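Local coordinates for N-acetylglucosamine-6-phosphate deacetylase (Mycobacterium smegmatis, PDB 6FV4), which probably removes the acetyl group from N-acetylglucosamine-6-phosphate, as a metal-dependent hydrolase of the NagA family, at residues B[17-22]-B[55-60]; B[36-41]-B[384-389]; B[114-119]-B[164-169]; B[141-146]-B[180-185]; B[202-207]-B[227-232]. The protein carries 1 engineered substitution. One frame throughout, in Å; residues are numbered along the deposited sequence.

Contact 1 of 5, residues B[17-22]-B[55-60]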
# COMPACT_ATOMS: atom_id res chain seq x y z
N MET B 17 -44.66 -3.96 -0.28
CA MET B 17 -44.19 -4.50 -1.56
C MET B 17 -43.08 -5.50 -1.31
O MET B 17 -42.10 -5.20 -0.62
CB MET B 17 -43.67 -3.39 -2.47
CG MET B 17 -42.86 -3.91 -3.67
SD MET B 17 -41.93 -2.66 -4.60
CE MET B 17 -42.84 -1.17 -4.21
N LEU B 18 -43.22 -6.69 -1.89
CA LEU B 18 -42.26 -7.77 -1.72
C LEU B 18 -41.46 -7.94 -3.01
O LEU B 18 -42.04 -8.25 -4.06
CB LEU B 18 -42.97 -9.06 -1.34
CG LEU B 18 -42.07 -10.18 -0.83
CD1 LEU B 18 -41.05 -9.61 0.15
CD2 LEU B 18 -42.90 -11.26 -0.18
N LEU B 19 -40.16 -7.74 -2.93
CA LEU B 19 -39.25 -7.91 -4.06
C LEU B 19 -38.37 -9.13 -3.84
O LEU B 19 -37.88 -9.35 -2.73
CB LEU B 19 -38.35 -6.68 -4.22
CG LEU B 19 -38.96 -5.40 -4.74
CD1 LEU B 19 -37.89 -4.33 -4.75
CD2 LEU B 19 -39.48 -5.67 -6.14
N THR B 20 -38.14 -9.90 -4.90
CA THR B 20 -37.18 -11.00 -4.86
C THR B 20 -36.14 -10.83 -5.96
O THR B 20 -36.42 -10.29 -7.03
CB THR B 20 -37.83 -12.38 -5.06
OG1 THR B 20 -38.54 -12.41 -6.30
CG2 THR B 20 -38.76 -12.74 -3.91
N ALA B 21 -34.95 -11.35 -5.70
CA ALA B 21 -33.89 -11.38 -6.70
C ALA B 21 -33.00 -12.58 -6.42
O ALA B 21 -32.95 -13.09 -5.30
CB ALA B 21 -33.07 -10.09 -6.68
N ASP B 22 -32.29 -13.02 -7.46
CA ASP B 22 -31.37 -14.14 -7.29
C ASP B 22 -30.29 -13.83 -6.26
O ASP B 22 -29.85 -14.74 -5.54
CB ASP B 22 -30.73 -14.49 -8.63
CG ASP B 22 -31.42 -15.64 -9.33
OD1 ASP B 22 -32.56 -15.99 -8.94
OD2 ASP B 22 -30.82 -16.20 -10.28
N ALA B 55 -44.28 -12.81 -4.30
CA ALA B 55 -43.63 -11.53 -4.49
C ALA B 55 -44.43 -10.63 -5.42
O ALA B 55 -45.08 -11.09 -6.37
CB ALA B 55 -42.22 -11.73 -5.04
N ASP B 56 -44.38 -9.32 -5.15
CA ASP B 56 -45.00 -8.37 -6.05
C ASP B 56 -44.17 -8.18 -7.31
O ASP B 56 -44.72 -7.91 -8.39
CB ASP B 56 -45.21 -7.02 -5.35
CG ASP B 56 -46.11 -7.14 -4.11
OD1 ASP B 56 -47.28 -6.71 -4.17
OD2 ASP B 56 -45.64 -7.66 -3.07
N ARG B 57 -42.85 -8.29 -7.21
CA ARG B 57 -42.01 -8.29 -8.40
C ARG B 57 -40.82 -9.20 -8.17
O ARG B 57 -40.05 -9.02 -7.22
CB ARG B 57 -41.55 -6.88 -8.76
CG ARG B 57 -40.86 -6.82 -10.12
CD ARG B 57 -40.20 -5.48 -10.32
NE ARG B 57 -41.16 -4.39 -10.19
CZ ARG B 57 -41.72 -3.78 -11.23
NH1 ARG B 57 -41.42 -4.18 -12.45
NH2 ARG B 57 -42.58 -2.78 -11.03
N ASN B 58 -40.67 -10.20 -9.03
CA ASN B 58 -39.49 -11.04 -9.03
C ASN B 58 -38.51 -10.44 -10.02
O ASN B 58 -38.81 -10.36 -11.22
CB ASN B 58 -39.85 -12.48 -9.39
CG ASN B 58 -38.67 -13.42 -9.24
OD1 ASN B 58 -37.57 -13.03 -8.81
ND2 ASN B 58 -38.89 -14.69 -9.57
N LEU B 59 -37.36 -10.01 -9.53
CA LEU B 59 -36.36 -9.44 -10.42
C LEU B 59 -35.59 -10.50 -11.18
O LEU B 59 -34.83 -10.16 -12.09
CB LEU B 59 -35.43 -8.53 -9.62
CG LEU B 59 -36.23 -7.36 -9.02
CD1 LEU B 59 -35.47 -6.68 -7.89
CD2 LEU B 59 -36.61 -6.36 -10.11
N GLY B 60 -35.77 -11.77 -10.83
CA GLY B 60 -35.17 -12.84 -11.60
C GLY B 60 -33.68 -12.94 -11.36
O GLY B 60 -33.20 -12.84 -10.23
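T20 meets N58 through its hydroxyl: T20 OG1 donates to N58 OD1 over 2.8 Å, coming from above the plane of the amide. The torsion responsible places OG1 between the backbone N and the carbonyl carbon (chi1 57°) and sets T20 CG2 opposite the carbonyl carbon, where it rests on A55 CB at 3.8 Å. From the opposite face of the same amide plane G60 N reaches N58 OD1 and closes an Asx turn; two donors thus grip one oxygen and hold the amide in its rotation. The backbone of T20 is used in the parallel-strand manner, T20 N bonding to R57 O (3.1 Å) and T20 O receiving L59 N (2.7 Å).

L18 repeats part of this pattern with a variation. L18 O accepts from two consecutive amides, D56 N at 2.8 Å on a lone pair and R57 N at a longer 3.3 Å. L18 N turns to a side chain instead, D56 OD2, which it meets from above the carboxylate plane at 2.9 Å. On the face opposite T20 and N58, the CD2 branch of L19 runs alongside R57 CB, and W391 touches both residues.

Strand 57-58, outermost in its four-stranded mixed sheet within this chain, is therefore held mainly by polar bonds: D56 OD2 takes the L18 N in place of a backbone acceptor, while N58 OD1 adds a side-chain bond beside the regular pairing.

Contact 2 of 5, residues B[36-41]-B[384-389]. With CD (cadmium ion), chain I.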
# COMPACT_ATOMS: atom_id res chain seq x y z
N LEU B 36 -36.86 -8.66 -0.12
CA LEU B 36 -37.01 -7.43 0.64
C LEU B 36 -38.46 -7.03 0.65
O LEU B 36 -39.16 -7.14 -0.36
CB LEU B 36 -36.22 -6.25 0.05
CG LEU B 36 -34.73 -6.29 -0.23
CD1 LEU B 36 -34.52 -6.66 -1.67
CD2 LEU B 36 -34.18 -4.90 0.06
N GLU B 37 -38.90 -6.53 1.79
CA GLU B 37 -40.24 -5.98 1.94
C GLU B 37 -40.14 -4.48 2.13
O GLU B 37 -39.43 -4.01 3.01
CB GLU B 37 -40.93 -6.59 3.14
CG GLU B 37 -42.39 -6.69 3.03
CD GLU B 37 -42.92 -7.12 4.35
OE1 GLU B 37 -42.53 -8.22 4.79
OE2 GLU B 37 -43.68 -6.35 4.98
N ILE B 38 -40.89 -3.75 1.31
CA ILE B 38 -40.84 -2.30 1.26
C ILE B 38 -42.21 -1.78 1.70
O ILE B 38 -43.24 -2.29 1.23
CB ILE B 38 -40.49 -1.79 -0.15
CG1 ILE B 38 -39.14 -2.35 -0.62
CG2 ILE B 38 -40.53 -0.27 -0.21
CD1 ILE B 38 -38.01 -2.06 0.31
N ALA B 39 -42.22 -0.80 2.59
CA ALA B 39 -43.44 -0.09 2.95
C ALA B 39 -43.16 1.39 2.83
O ALA B 39 -42.22 1.89 3.46
CB ALA B 39 -43.93 -0.43 4.36
N SER B 40 -43.97 2.08 2.03
CA SER B 40 -43.82 3.52 1.82
C SER B 40 -42.38 3.75 1.36
O SER B 40 -42.00 3.20 0.31
CB SER B 40 -44.27 4.22 3.12
OG SER B 40 -43.95 5.59 3.14
N ASP B 41 -41.55 4.48 2.10
CA ASP B 41 -40.17 4.71 1.70
C ASP B 41 -39.16 3.90 2.51
O ASP B 41 -37.96 4.17 2.40
CB ASP B 41 -39.83 6.20 1.80
CG ASP B 41 -39.85 6.71 3.22
OD1 ASP B 41 -40.56 6.09 4.04
OD2 ASP B 41 -39.20 7.74 3.52
N ALA B 384 -32.67 -1.20 -13.07
CA ALA B 384 -33.72 -0.53 -12.32
C ALA B 384 -33.10 0.17 -11.13
O ALA B 384 -32.05 -0.24 -10.64
CB ALA B 384 -34.80 -1.52 -11.87
N VAL B 385 -33.76 1.24 -10.66
CA VAL B 385 -33.28 2.06 -9.56
C VAL B 385 -34.48 2.43 -8.69
O VAL B 385 -35.46 3.00 -9.18
CB VAL B 385 -32.59 3.36 -10.03
CG1 VAL B 385 -32.15 4.19 -8.82
CG2 VAL B 385 -31.41 3.05 -10.93
N MET B 386 -34.38 2.15 -7.40
CA MET B 386 -35.41 2.57 -6.46
C MET B 386 -34.80 3.57 -5.48
O MET B 386 -33.67 3.40 -5.03
CB MET B 386 -36.00 1.38 -5.70
CG MET B 386 -36.92 1.81 -4.55
SD MET B 386 -37.66 0.36 -3.80
CE MET B 386 -38.98 0.05 -4.97
N ARG B 387 -35.57 4.61 -5.16
CA ARG B 387 -35.15 5.62 -4.20
C ARG B 387 -36.35 6.03 -3.36
O ARG B 387 -37.39 6.40 -3.91
CB ARG B 387 -34.55 6.85 -4.90
CG ARG B 387 -33.97 7.87 -3.95
CD ARG B 387 -33.37 9.06 -4.69
NE ARG B 387 -32.88 10.04 -3.73
CZ ARG B 387 -33.60 11.04 -3.21
NH1 ARG B 387 -34.86 11.24 -3.56
NH2 ARG B 387 -33.04 11.85 -2.32
N ALA B 388 -36.21 5.95 -2.03
CA ALA B 388 -37.30 6.21 -1.09
C ALA B 388 -38.54 5.39 -1.44
O ALA B 388 -39.67 5.88 -1.42
CB ALA B 388 -37.63 7.70 -1.04
N GLY B 389 -38.32 4.12 -1.78
CA GLY B 389 -39.40 3.18 -2.02
C GLY B 389 -40.10 3.28 -3.36
O GLY B 389 -41.04 2.52 -3.61
CD CD I . -45.21 -8.26 5.59
O HOH W 1 -47.49 -6.95 5.69
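I38 and M386 point at one another across the gap between strands 34-39 and 382-387, but meet only loosely, with I38 CG1 4.4 Å from M386 SD. The methionine gets that far by a stretched chain: CG lies opposite the backbone N (chi1 171°), the next torsion is also extended, and only the terminal methyl is folded back about the CG-SD bond. It shares the space with M17 and L373. In I38 the CG1 branch stands opposite the carbonyl carbon (chi1 -58°), which leaves I38 CG2 opposite the backbone N, 4.1 Å from G389 CA in the turn after strand 382-387.

Past the strand ends the two turns come together more closely. D41 has its CG swung between N and the carbonyl carbon (chi1 66°), so that the carboxylate leads away while D41 CB stays beside A388, 3.2 Å from A388 O and 3.9 Å from A388 CB. G389, with no side chain to intervene, brings its CA within 3.5 Å of S40 O in a nearly straight CA-H...O contact. A second contact of this kind, less straight, joins D41 CA to A388 O at 3.4 Å. E37, which does not touch segment 384-389, holds a cadmium ion through both carboxylate oxygens, the closer being E37 OE2 at 2.5 Å.

The two turns are also tied indirectly to consecutive residues, the D41 backbone to A371 and A388 N to D372 OD1. Between the segments themselves the chemistry is apolar touch and weak CA-H...O attraction, so the fit depends on shape more than on directional bonds.

Contact 3 of 5, residues B[114-119]-B[164-169]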
# COMPACT_ATOMS: atom_id res chain seq x y z
N GLU B 114 -17.51 35.98 -2.80
CA GLU B 114 -18.91 36.30 -3.05
C GLU B 114 -19.59 35.22 -3.89
O GLU B 114 -20.72 34.81 -3.60
CB GLU B 114 -19.01 37.68 -3.72
CG GLU B 114 -18.12 37.89 -4.98
CD GLU B 114 -16.59 37.82 -4.72
OE1 GLU B 114 -16.12 38.36 -3.69
OE2 GLU B 114 -15.86 37.21 -5.54
N ASP B 115 -18.91 34.73 -4.93
CA ASP B 115 -19.48 33.63 -5.70
C ASP B 115 -19.62 32.36 -4.86
O ASP B 115 -20.59 31.62 -5.03
CB ASP B 115 -18.64 33.37 -6.95
CG ASP B 115 -18.98 34.33 -8.07
OD1 ASP B 115 -20.04 34.99 -7.97
OD2 ASP B 115 -18.19 34.43 -9.03
N LEU B 116 -18.69 32.13 -3.93
CA LEU B 116 -18.81 30.97 -3.05
C LEU B 116 -20.09 31.04 -2.22
O LEU B 116 -20.83 30.06 -2.13
CB LEU B 116 -17.59 30.87 -2.14
CG LEU B 116 -17.53 29.75 -1.10
CD1 LEU B 116 -17.82 28.41 -1.77
CD2 LEU B 116 -16.15 29.72 -0.48
N LEU B 117 -20.37 32.21 -1.65
CA LEU B 117 -21.54 32.35 -0.79
C LEU B 117 -22.83 32.16 -1.57
O LEU B 117 -23.77 31.52 -1.08
CB LEU B 117 -21.53 33.72 -0.10
CG LEU B 117 -20.56 33.83 1.07
CD1 LEU B 117 -20.43 35.28 1.53
CD2 LEU B 117 -21.01 32.94 2.21
N ARG B 118 -22.91 32.70 -2.79
CA ARG B 118 -24.09 32.51 -3.63
C ARG B 118 -24.28 31.03 -3.98
O ARG B 118 -25.40 30.50 -3.89
CB ARG B 118 -23.98 33.35 -4.90
CG ARG B 118 -24.89 32.91 -6.05
CD ARG B 118 -24.58 33.63 -7.38
NE ARG B 118 -23.21 33.41 -7.84
CZ ARG B 118 -22.82 32.35 -8.54
NH1 ARG B 118 -23.69 31.40 -8.86
NH2 ARG B 118 -21.54 32.22 -8.90
N GLN B 119 -23.20 30.36 -4.38
CA GLN B 119 -23.30 28.94 -4.74
C GLN B 119 -23.75 28.11 -3.55
O GLN B 119 -24.65 27.27 -3.67
CB GLN B 119 -21.96 28.45 -5.28
CG GLN B 119 -21.57 29.07 -6.61
CD GLN B 119 -20.13 28.77 -6.99
OE1 GLN B 119 -19.43 28.07 -6.27
NE2 GLN B 119 -19.68 29.31 -8.11
N GLY B 164 -16.60 30.63 8.71
CA GLY B 164 -17.84 30.79 9.45
C GLY B 164 -18.96 31.37 8.59
O GLY B 164 -20.10 30.90 8.64
N ARG B 165 -18.63 32.36 7.75
CA ARG B 165 -19.64 32.96 6.87
C ARG B 165 -20.16 31.94 5.86
O ARG B 165 -21.37 31.91 5.57
CB ARG B 165 -19.04 34.16 6.14
CG ARG B 165 -18.75 35.34 7.06
CD ARG B 165 -18.43 36.55 6.24
NE ARG B 165 -17.18 36.43 5.51
CZ ARG B 165 -16.00 36.83 5.97
NH1 ARG B 165 -15.92 37.37 7.18
NH2 ARG B 165 -14.90 36.68 5.23
N VAL B 166 -19.27 31.11 5.30
CA VAL B 166 -19.69 30.12 4.32
C VAL B 166 -20.52 29.03 5.00
O VAL B 166 -21.55 28.60 4.47
CB VAL B 166 -18.47 29.54 3.59
CG1 VAL B 166 -18.88 28.31 2.78
CG2 VAL B 166 -17.87 30.60 2.69
N LEU B 167 -20.09 28.57 6.18
CA LEU B 167 -20.86 27.57 6.90
C LEU B 167 -22.22 28.13 7.34
O LEU B 167 -23.22 27.41 7.33
CB LEU B 167 -20.08 27.05 8.11
CG LEU B 167 -18.83 26.20 7.84
CD1 LEU B 167 -18.34 25.57 9.12
CD2 LEU B 167 -19.09 25.15 6.80
N ASP B 168 -22.26 29.39 7.76
CA ASP B 168 -23.54 30.00 8.09
C ASP B 168 -24.47 29.98 6.89
O ASP B 168 -25.63 29.59 7.00
CB ASP B 168 -23.33 31.43 8.59
CG ASP B 168 -22.71 31.48 9.98
OD1 ASP B 168 -22.61 30.41 10.63
OD2 ASP B 168 -22.30 32.59 10.40
N ALA B 169 -23.95 30.38 5.72
CA ALA B 169 -24.77 30.42 4.51
C ALA B 169 -25.39 29.06 4.17
O ALA B 169 -26.46 28.99 3.57
CB ALA B 169 -23.93 30.93 3.34
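The shortest polar bond here, 2.8 Å from D168 N to G164 O, belongs to the backbone of helix 160-170; one residue along, R165 O receives A169 N in the same way, and against this second oxygen lies the CD2 methyl of L117, 3.5 Å away. The same methyl touches A169 CB at 3.7 Å and V166 CG2 at 3.9 Å, so a single leucine branch fits among three residues of the opposing helix. L117 reaches them because its CG stands opposite the carbonyl carbon (chi1 -77°), with the chain then extended toward the neighbour.

Deeper in, L116 presents its CD2 branch to V166 CG2 at 3.7 Å, the two side chains crossing at about a right angle. The interface is thus apolar, while the polar ends of D115 and R118 are engaged with each other in a weak salt bridge within helix 113-129.

The two helix segments run nearly parallel, 22° apart, with their axes 9.3 Å from each other at closest approach. They are successive outer helices of the amidohydrolase barrel: L116 and V166 both rest on L137 of strand 134-138 beneath them, and V120 and S121 of helix 113-129 continue the packing at A169.

Contact 4 of 5, residues B[141-146]-B[180-185]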
# COMPACT_ATOMS: atom_id res chain seq x y z
N TRP B 141 -9.52 26.60 -0.31
CA TRP B 141 -8.37 26.52 0.59
C TRP B 141 -7.44 25.37 0.21
O TRP B 141 -7.03 24.52 1.02
CB TRP B 141 -8.89 26.42 2.02
CG TRP B 141 -9.85 27.57 2.23
CD1 TRP B 141 -9.56 28.90 2.11
CD2 TRP B 141 -11.24 27.49 2.55
NE1 TRP B 141 -10.67 29.66 2.36
CE2 TRP B 141 -11.72 28.82 2.63
CE3 TRP B 141 -12.13 26.44 2.79
CZ2 TRP B 141 -13.05 29.12 2.93
CZ3 TRP B 141 -13.44 26.73 3.09
CH2 TRP B 141 -13.89 28.07 3.16
N LEU B 142 -7.08 25.39 -1.07
CA LEU B 142 -6.24 24.40 -1.73
C LEU B 142 -4.87 25.00 -2.05
O LEU B 142 -4.65 26.21 -1.95
CB LEU B 142 -6.91 23.90 -3.00
CG LEU B 142 -8.38 23.50 -2.89
CD1 LEU B 142 -8.89 22.95 -4.20
CD2 LEU B 142 -8.60 22.50 -1.75
N SER B 143 -3.95 24.12 -2.44
CA SER B 143 -2.60 24.57 -2.79
C SER B 143 -1.87 23.57 -3.67
O SER B 143 -0.87 22.99 -3.24
CB SER B 143 -1.78 24.83 -1.52
OG SER B 143 -0.68 25.67 -1.80
N THR B 144 -2.35 23.36 -4.89
CA THR B 144 -1.55 22.61 -5.84
C THR B 144 -1.75 23.19 -7.23
O THR B 144 -2.80 23.78 -7.54
CB THR B 144 -1.86 21.10 -5.84
OG1 THR B 144 -0.88 20.41 -6.63
CG2 THR B 144 -3.24 20.82 -6.44
N LEU B 145 -0.71 23.05 -8.05
CA LEU B 145 -0.77 23.41 -9.46
C LEU B 145 -0.74 22.19 -10.36
O LEU B 145 -0.67 22.33 -11.59
CB LEU B 145 0.39 24.35 -9.81
CG LEU B 145 0.57 25.57 -8.90
CD1 LEU B 145 1.59 26.56 -9.48
CD2 LEU B 145 -0.78 26.26 -8.65
N ARG B 146 -0.78 20.99 -9.78
CA ARG B 146 -0.73 19.76 -10.56
C ARG B 146 -1.98 19.63 -11.43
O ARG B 146 -2.99 20.31 -11.22
CB ARG B 146 -0.59 18.54 -9.65
CG ARG B 146 0.74 18.48 -8.92
CD ARG B 146 0.83 17.35 -7.89
NE ARG B 146 2.08 17.49 -7.15
CZ ARG B 146 3.23 16.93 -7.51
NH1 ARG B 146 3.29 16.15 -8.58
NH2 ARG B 146 4.32 17.14 -6.78
N ALA B 180 -5.99 21.89 1.94
CA ALA B 180 -4.57 21.62 1.72
C ALA B 180 -3.82 21.89 3.01
O ALA B 180 -3.82 23.02 3.50
CB ALA B 180 -4.02 22.48 0.58
N PRO B 181 -3.16 20.87 3.61
CA PRO B 181 -2.66 21.02 4.99
C PRO B 181 -1.47 21.96 5.16
O PRO B 181 -1.11 22.23 6.32
CB PRO B 181 -2.26 19.58 5.36
CG PRO B 181 -3.03 18.71 4.47
CD PRO B 181 -3.16 19.46 3.18
N GLU B 182 -0.84 22.46 4.09
CA GLU B 182 0.37 23.26 4.24
C GLU B 182 0.12 24.77 4.23
O GLU B 182 1.05 25.52 4.52
CB GLU B 182 1.39 22.89 3.15
CG GLU B 182 1.08 23.39 1.75
CD GLU B 182 0.16 22.45 0.98
OE1 GLU B 182 -0.71 21.81 1.62
OE2 GLU B 182 0.29 22.36 -0.25
N ARG B 183 -1.09 25.22 3.92
CA ARG B 183 -1.39 26.65 3.95
C ARG B 183 -1.42 27.17 5.38
O ARG B 183 -1.84 26.47 6.31
CB ARG B 183 -2.72 26.95 3.26
CG ARG B 183 -2.74 26.57 1.79
CD ARG B 183 -3.82 27.34 1.06
NE ARG B 183 -3.41 28.73 0.83
CZ ARG B 183 -3.02 29.20 -0.34
NH1 ARG B 183 -3.00 28.39 -1.40
NH2 ARG B 183 -2.65 30.46 -0.47
N ASP B 184 -0.96 28.40 5.56
CA ASP B 184 -1.12 29.08 6.84
C ASP B 184 -2.57 29.00 7.29
O ASP B 184 -3.49 29.31 6.52
CB ASP B 184 -0.69 30.55 6.73
CG ASP B 184 0.81 30.70 6.53
OD1 ASP B 184 1.58 29.96 7.19
OD2 ASP B 184 1.22 31.57 5.72
N GLY B 185 -2.78 28.54 8.53
CA GLY B 185 -4.09 28.42 9.12
C GLY B 185 -4.84 27.13 8.83
O GLY B 185 -5.99 26.99 9.29
O HOH W 2 -5.57 25.08 3.38
O HOH W 3 1.55 24.09 -1.82
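W141 O takes a backbone bond from A180 N at 3.0 Å, almost perfectly straight at the hydrogen (177°), and a second proton from a water. That water also donates to A180 O at 2.7 Å, linking the two carbonyls and so bridging the segments next to the direct bond. The methyl of A180 meanwhile lies on the peptide that follows L142, with A180 CB 3.4 Å from S143 N.

L142 O is satisfied by a side chain. R183 NH1 donates to L142 O at 2.8 Å in the carbonyl plane, although the oxygen stands 24° out of the guanidinium plane. The arginine chain, bent at chi3 (76°), passes CG by S143 CB to get there, and its NE forms a salt bridge with D157.

S143 O and E182 OE2 are two acceptors only 3.3 Å apart and cannot bond directly. A second water joins the two residues instead: it donates to E182 OE2 at 2.7 Å and is hydrogen-bonded to S143 OG. E182 OE2 further accepts from E206 N, and OE1 pairs with T205 OG1, so both carboxylate oxygens are engaged. T144 OG1 receives R146 N in an ST turn and bonds E206 OE2 as well.

These two loops, one with a type I turn from A180 to R183, follow strands 134-138 and 174-179 at the end of the amidohydrolase barrel where the metals bind. The first of these strands ends in the metal ligand E138, and the L142 side chain comes within about 6 Å of the cadmium bound by E138 and H204.

Contact 5 of 5, residues B[202-207]-B[227-232]. With CD (cadmium ion), chain J.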
# COMPACT_ATOMS: atom_id res chain seq x y z
N VAL B 202 -8.44 15.97 3.09
CA VAL B 202 -7.13 16.42 2.63
C VAL B 202 -7.06 16.20 1.13
O VAL B 202 -7.41 15.12 0.64
CB VAL B 202 -5.98 15.68 3.34
CG1 VAL B 202 -4.64 15.97 2.65
CG2 VAL B 202 -5.87 16.10 4.78
N GLY B 203 -6.62 17.21 0.39
CA GLY B 203 -6.59 17.11 -1.06
C GLY B 203 -5.93 18.33 -1.64
O GLY B 203 -5.65 19.31 -0.94
N HIS B 204 -5.66 18.25 -2.95
CA HIS B 204 -5.14 19.37 -3.74
C HIS B 204 -3.98 20.07 -3.03
O HIS B 204 -4.00 21.27 -2.79
CB HIS B 204 -6.26 20.36 -4.05
CG HIS B 204 -7.12 19.91 -5.18
ND1 HIS B 204 -6.96 20.38 -6.47
CD2 HIS B 204 -8.11 19.00 -5.23
CE1 HIS B 204 -7.83 19.78 -7.26
NE2 HIS B 204 -8.54 18.94 -6.53
N THR B 205 -2.95 19.28 -2.73
CA THR B 205 -1.96 19.71 -1.76
C THR B 205 -0.59 19.18 -2.13
O THR B 205 -0.45 18.10 -2.71
CB THR B 205 -2.36 19.25 -0.35
OG1 THR B 205 -1.31 19.55 0.57
CG2 THR B 205 -2.65 17.75 -0.34
N GLU B 206 0.42 19.98 -1.79
CA GLU B 206 1.83 19.63 -1.83
C GLU B 206 2.37 19.35 -0.44
O GLU B 206 3.59 19.43 -0.22
CB GLU B 206 2.62 20.75 -2.51
CG GLU B 206 2.15 21.09 -3.93
CD GLU B 206 2.32 19.93 -4.90
OE1 GLU B 206 3.28 19.15 -4.73
OE2 GLU B 206 1.48 19.79 -5.83
N ALA B 207 1.50 19.02 0.52
CA ALA B 207 1.91 18.79 1.89
C ALA B 207 2.84 17.59 2.00
O ALA B 207 2.74 16.63 1.24
CB ALA B 207 0.70 18.56 2.80
N PHE B 227 -4.14 10.28 -4.81
CA PHE B 227 -3.15 10.28 -5.88
C PHE B 227 -3.40 11.37 -6.92
O PHE B 227 -2.45 11.84 -7.56
CB PHE B 227 -3.05 8.91 -6.57
CG PHE B 227 -2.31 7.88 -5.76
CD1 PHE B 227 -0.91 7.84 -5.77
CD2 PHE B 227 -3.00 6.96 -4.98
CE1 PHE B 227 -0.21 6.89 -5.02
CE2 PHE B 227 -2.31 6.01 -4.22
CZ PHE B 227 -0.91 5.97 -4.24
N ASN B 228 -4.65 11.79 -7.11
CA ASN B 228 -4.92 12.89 -8.04
C ASN B 228 -4.75 14.22 -7.34
O ASN B 228 -5.20 14.40 -6.20
CB ASN B 228 -6.33 12.79 -8.63
CG ASN B 228 -6.54 11.53 -9.42
OD1 ASN B 228 -7.44 10.73 -9.12
ND2 ASN B 228 -5.69 11.32 -10.42
N ALA B 229 -4.09 15.17 -8.02
CA ALA B 229 -3.87 16.52 -7.50
C ALA B 229 -3.14 16.48 -6.16
O ALA B 229 -3.46 17.22 -5.23
CB ALA B 229 -5.18 17.30 -7.39
N MET B 230 -2.14 15.62 -6.06
CA MET B 230 -1.52 15.33 -4.79
C MET B 230 -0.06 14.98 -5.04
O MET B 230 0.26 14.39 -6.07
CB MET B 230 -2.28 14.17 -4.12
CG MET B 230 -1.71 13.62 -2.85
SD MET B 230 -2.85 12.35 -2.26
CE MET B 230 -4.26 13.36 -1.80
N ARG B 231 0.81 15.38 -4.12
CA ARG B 231 2.21 15.02 -4.22
C ARG B 231 2.37 13.50 -4.26
O ARG B 231 1.67 12.79 -3.53
CB ARG B 231 2.97 15.61 -3.03
CG ARG B 231 4.42 15.21 -2.93
CD ARG B 231 5.01 15.67 -1.61
NE ARG B 231 5.15 17.12 -1.56
CZ ARG B 231 6.29 17.75 -1.29
NH1 ARG B 231 7.39 17.05 -1.04
NH2 ARG B 231 6.32 19.07 -1.27
N PRO B 232 3.24 12.96 -5.11
CA PRO B 232 3.38 11.50 -5.19
C PRO B 232 4.14 10.92 -4.00
O PRO B 232 4.72 11.63 -3.18
CB PRO B 232 4.18 11.30 -6.49
CG PRO B 232 4.98 12.56 -6.61
CD PRO B 232 4.05 13.64 -6.13
CD CD J . -10.16 17.80 -7.76
O HOH W 4 -8.73 17.29 -9.86
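One face of the H204 imidazole is covered by the methyl of A229, whose CB sits 3.6 Å from the ring centre and close to the normal, a CH-pi contact. At the ring edge H204 NE2 binds a cadmium ion at 2.3 Å, alongside E138, H150, H225 and a water. The H150 and H225 rings meet that of H204 at about 40° and 50°.

The second flat group, the R231 guanidinium, sends NE and NH2 to E206 O, which lies oblique to its plane; both bonds are weak, with R231 NH2 nearer at 2.9 Å. The E206 carboxylate, turned 45° against the guanidinium, adds opposite charge without a bond, while its OE2 is taken by T144 and R146. A207 O, 3.7 Å from R231 NE, is buried without a partner.

Between these ends the backbones make a single bridge: T205 N donates to A229 O at 3.3 Å, and R231 N makes a weak return bond to T205 O. N228 and A229 are predicted to bind substrate.

The loops follow strands 199-202 and 222-223. V202 and M230 share L244 of helix 240-246, V202 and A207 pack on helix 209-217, and F227 and N228 touch R235 of the second subunit.

How the contacts relate
Contacts 1 and 2 form one group, joined by backbone bonds between neighbouring strands 16-21 and 34-39: M17 N to I38 O at 2.7 Å and L19 N to L36 O at 2.8 Å. They lie across the chain's centre from contacts 4 and 5, whose centres are 9 Å apart. These two touch through side-chain hydrogen bonds and a backbone bond between S143 and H204, so contact 4 lies directly against the loop that carries the cadmium ligand H204. Contact 3 lies on the helices outside, its L116 side chain about 13 Å from the zinc. Contacts 3, 4 and 5 are nested within the long chain loop that contact 2 closes.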